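Local atomic coordinates of Poly(A) RNA polymerase GLD2 (Rattus norvegicus, PDB entry 6LBK), a protein that probably adds AMP units to the 3' ends of selected cytoplasmic mRNAs and a single nucleotide to certain microRNAs, using ATP. Residues A[201-206]-A[231-236]. The protein carries 1 engineered substitution. Sequence-based numbering, arbitrary orientation.
Sequences RPLVLV and LMVLHY
Val-233 on helix 226-239 places one methyl between two side chains of helix 200-213, Leu-203 and Val-204, and these three residues make up the close part of the contact. Its CG1 lies 3.5 Å from CD2 of Leu-203 and equally 3.5 Å from CG2 of Val-204, so a single carbon serves both neighbours. Torsion explains the reach: with chi1 at -180°, CG1 extends anti to the backbone N, directed at the other helix. CG2 of Val-204 also approaches CB of Val-233, at 3.8 Å, whereas CG2 of Val-233 stands farther off, 4.2 Å from that same methyl. Val-204 CA and Val-233 CA, 6.5 Å apart, put the closest backbone approach at the same place.

Packing slackens on both sides. CD2 of Tyr-236 stays 4.9 Å from CD2 of Leu-203. On the other flank, CD2 of Leu-234 stays 5.0 Å from CG2 of Val-204. This margin is no solvent side: Tyr-236 packs on Phe-290 and Leu-234 on Leu-245. In the tight part, Leu-203 touches Leu-287 and Val-204 touches Phe-103.

The contact joins two helices in the helical region beside the five-stranded palm sheet, with helix 283-297 packing on both, away from Asp-109 and Asp-111, inferred by similarity to bind catalytic magnesium. No hydrogen bond spans the segments, and only 165 Å² is buried between them, which implies cohesion by van der Waals contact and exclusion of water, shared with the surrounding core.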
ATOM      1  N   ARG A 201       4.035   5.703   9.687  1.00 49.41           N
ATOM      2  CA  ARG A 201       3.003   4.672   9.818  1.00 50.15           C
ATOM      3  C   ARG A 201       1.692   5.211  10.383  1.00 60.27           C
ATOM      4  O   ARG A 201       0.630   4.884   9.819  1.00 56.40           O
ATOM      5  CB  ARG A 201       3.534   3.487  10.633  1.00 59.97           C
ATOM      6  CG  ARG A 201       4.425   2.547   9.782  1.00 53.91           C
ATOM      7  CD  ARG A 201       5.136   1.461  10.625  1.00 56.97           C
ATOM      8  NE  ARG A 201       4.212   0.404  11.040  1.00 57.51           N
ATOM      9  CZ  ARG A 201       3.914   0.110  12.301  1.00 63.50           C
ATOM     10  NH1 ARG A 201       4.478   0.775  13.300  1.00 64.07           N
ATOM     11  NH2 ARG A 201       3.047  -0.853  12.572  1.00 68.62           N
ATOM     12  N   PRO A 202       1.670   6.026  11.463  1.00 65.90           N
ATOM     13  CA  PRO A 202       0.381   6.605  11.898  1.00 64.43           C
ATOM     14  C   PRO A 202      -0.306   7.436  10.830  1.00 64.46           C
ATOM     15  O   PRO A 202      -1.536   7.358  10.660  1.00 64.99           O
ATOM     16  CB  PRO A 202       0.772   7.465  13.113  1.00 70.30           C
ATOM     17  CG  PRO A 202       2.014   6.829  13.636  1.00 74.79           C
ATOM     18  CD  PRO A 202       2.753   6.348  12.413  1.00 69.85           C
ATOM     19  N   LEU A 203       0.467   8.217  10.079  1.00 62.36           N
ATOM     20  CA  LEU A 203      -0.134   9.059   9.060  1.00 53.04           C
ATOM     21  C   LEU A 203      -0.722   8.212   7.951  1.00 48.12           C
ATOM     22  O   LEU A 203      -1.859   8.426   7.520  1.00 49.25           O
ATOM     23  CB  LEU A 203       0.910  10.004   8.483  1.00 59.39           C
ATOM     24  CG  LEU A 203       0.227  11.045   7.603  1.00 61.82           C
ATOM     25  CD1 LEU A 203      -0.427  12.140   8.536  1.00 51.19           C
ATOM     26  CD2 LEU A 203       1.118  11.647   6.510  1.00 61.11           C
ATOM     27  N   VAL A 204       0.048   7.235   7.476  1.00 50.57           N
ATOM     28  CA  VAL A 204      -0.438   6.387   6.401  1.00 43.78           C
ATOM     29  C   VAL A 204      -1.702   5.655   6.832  1.00 46.61           C
ATOM     30  O   VAL A 204      -2.652   5.518   6.051  1.00 43.84           O
ATOM     31  CB  VAL A 204       0.676   5.428   5.947  1.00 46.04           C
ATOM     32  CG1 VAL A 204       0.090   4.202   5.265  1.00 44.71           C
ATOM     33  CG2 VAL A 204       1.687   6.165   5.017  1.00 37.90           C
ATOM     34  N   LEU A 205      -1.753   5.200   8.085  1.00 50.45           N
ATOM     35  CA  LEU A 205      -2.902   4.411   8.518  1.00 59.67           C
ATOM     36  C   LEU A 205      -4.161   5.274   8.595  1.00 61.46           C
ATOM     37  O   LEU A 205      -5.231   4.876   8.109  1.00 59.91           O
ATOM     38  CB  LEU A 205      -2.603   3.734   9.862  1.00 58.99           C
ATOM     39  CG  LEU A 205      -3.548   2.750  10.577  1.00 70.75           C
ATOM     40  CD1 LEU A 205      -4.949   3.281  10.919  1.00 68.91           C
ATOM     41  CD2 LEU A 205      -3.632   1.478   9.753  1.00 78.97           C
ATOM     42  N   VAL A 206      -4.068   6.445   9.238  1.00 57.83           N
ATOM     43  CA  VAL A 206      -5.254   7.297   9.326  1.00 60.58           C
ATOM     44  C   VAL A 206      -5.709   7.705   7.934  1.00 54.36           C
ATOM     45  O   VAL A 206      -6.908   7.806   7.660  1.00 45.86           O
ATOM     46  CB  VAL A 206      -4.989   8.531  10.209  1.00 64.31           C
ATOM     47  CG1 VAL A 206      -3.964   9.490   9.541  1.00 52.13           C
ATOM     48  CG2 VAL A 206      -6.289   9.246  10.486  1.00 65.00           C
ATOM     49  N   LEU A 231       2.072   5.740  -1.806  1.00 46.31           N
ATOM     50  CA  LEU A 231       3.081   6.469  -2.564  1.00 51.32           C
ATOM     51  C   LEU A 231       2.819   7.959  -2.499  1.00 51.03           C
ATOM     52  O   LEU A 231       3.758   8.746  -2.544  1.00 61.75           O
ATOM     53  CB  LEU A 231       3.110   5.981  -4.024  1.00 60.44           C
ATOM     54  CG  LEU A 231       3.595   4.550  -4.353  1.00 56.17           C
ATOM     55  CD1 LEU A 231       3.607   4.267  -5.866  1.00 53.26           C
ATOM     56  CD2 LEU A 231       4.960   4.232  -3.770  1.00 58.77           C
ATOM     57  N   MET A 232       1.555   8.368  -2.347  1.00 54.08           N
ATOM     58  CA  MET A 232       1.238   9.790  -2.294  1.00 51.20           C
ATOM     59  C   MET A 232       1.601  10.392  -0.935  1.00 52.87           C
ATOM     60  O   MET A 232       2.143  11.503  -0.862  1.00 44.46           O
ATOM     61  CB  MET A 232      -0.234   9.991  -2.596  1.00 48.34           C
ATOM     62  CG  MET A 232      -0.597   9.888  -4.070  1.00 49.73           C
ATOM     63  SD  MET A 232      -2.394   9.659  -4.281  1.00 64.22           S
ATOM     64  CE  MET A 232      -3.074  11.156  -3.605  1.00 54.52           C
ATOM     65  N   VAL A 233       1.282   9.671   0.147  1.00 46.46           N
ATOM     66  CA  VAL A 233       1.755  10.044   1.481  1.00 37.51           C
ATOM     67  C   VAL A 233       3.272  10.150   1.487  1.00 46.03           C
ATOM     68  O   VAL A 233       3.827  11.142   1.959  1.00 53.38           O
ATOM     69  CB  VAL A 233       1.267   9.039   2.538  1.00 36.91           C
ATOM     70  CG1 VAL A 233       1.745   9.433   3.902  1.00 40.90           C
ATOM     71  CG2 VAL A 233      -0.219   8.923   2.544  1.00 34.95           C
ATOM     72  N   LEU A 234       3.972   9.103   1.007  1.00 59.55           N
ATOM     73  CA  LEU A 234       5.439   9.142   0.997  1.00 62.40           C
ATOM     74  C   LEU A 234       5.964  10.298   0.144  1.00 62.44           C
ATOM     75  O   LEU A 234       6.939  10.953   0.522  1.00 70.30           O
ATOM     76  CB  LEU A 234       6.036   7.807   0.518  1.00 53.99           C
ATOM     77  CG  LEU A 234       5.796   6.466   1.244  1.00 54.10           C
ATOM     78  CD1 LEU A 234       6.648   5.401   0.627  1.00 58.91           C
ATOM     79  CD2 LEU A 234       6.111   6.535   2.743  1.00 56.41           C
ATOM     80  N   HIS A 235       5.324  10.583  -0.994  1.00 51.29           N
ATOM     81  CA  HIS A 235       5.700  11.751  -1.783  1.00 60.22           C
ATOM     82  C   HIS A 235       5.497  13.053  -0.993  1.00 64.92           C
ATOM     83  O   HIS A 235       6.368  13.937  -0.999  1.00 71.50           O
ATOM     84  CB  HIS A 235       4.895  11.765  -3.075  1.00 61.33           C
ATOM     85  CG  HIS A 235       5.023  13.033  -3.846  1.00 57.32           C
ATOM     86  ND1 HIS A 235       6.122  13.320  -4.620  1.00 60.60           N
ATOM     87  CD2 HIS A 235       4.220  14.116  -3.911  1.00 62.53           C
ATOM     88  CE1 HIS A 235       5.981  14.518  -5.154  1.00 67.19           C
ATOM     89  NE2 HIS A 235       4.837  15.025  -4.735  1.00 67.02           N
ATOM     90  N   TYR A 236       4.344  13.199  -0.323  1.00 52.48           N
ATOM     91  CA  TYR A 236       4.103  14.400   0.481  1.00 62.24           C
ATOM     92  C   TYR A 236       5.197  14.571   1.526  1.00 75.38           C
ATOM     93  O   TYR A 236       5.719  15.680   1.723  1.00 86.98           O
ATOM     94  CB  TYR A 236       2.708  14.378   1.161  1.00 50.81           C
ATOM     95  CG  TYR A 236       2.518  15.550   2.159  1.00 59.14           C
ATOM     96  CD1 TYR A 236       2.509  16.892   1.725  1.00 53.32           C
ATOM     97  CD2 TYR A 236       2.370  15.313   3.531  1.00 53.97           C
ATOM     98  CE1 TYR A 236       2.362  17.978   2.662  1.00 54.60           C
ATOM     99  CE2 TYR A 236       2.220  16.387   4.450  1.00 63.74           C
ATOM    100  CZ  TYR A 236       2.226  17.698   4.009  1.00 52.21           C
ATOM    101  OH  TYR A 236       2.087  18.684   4.923  1.00 66.05           O
TER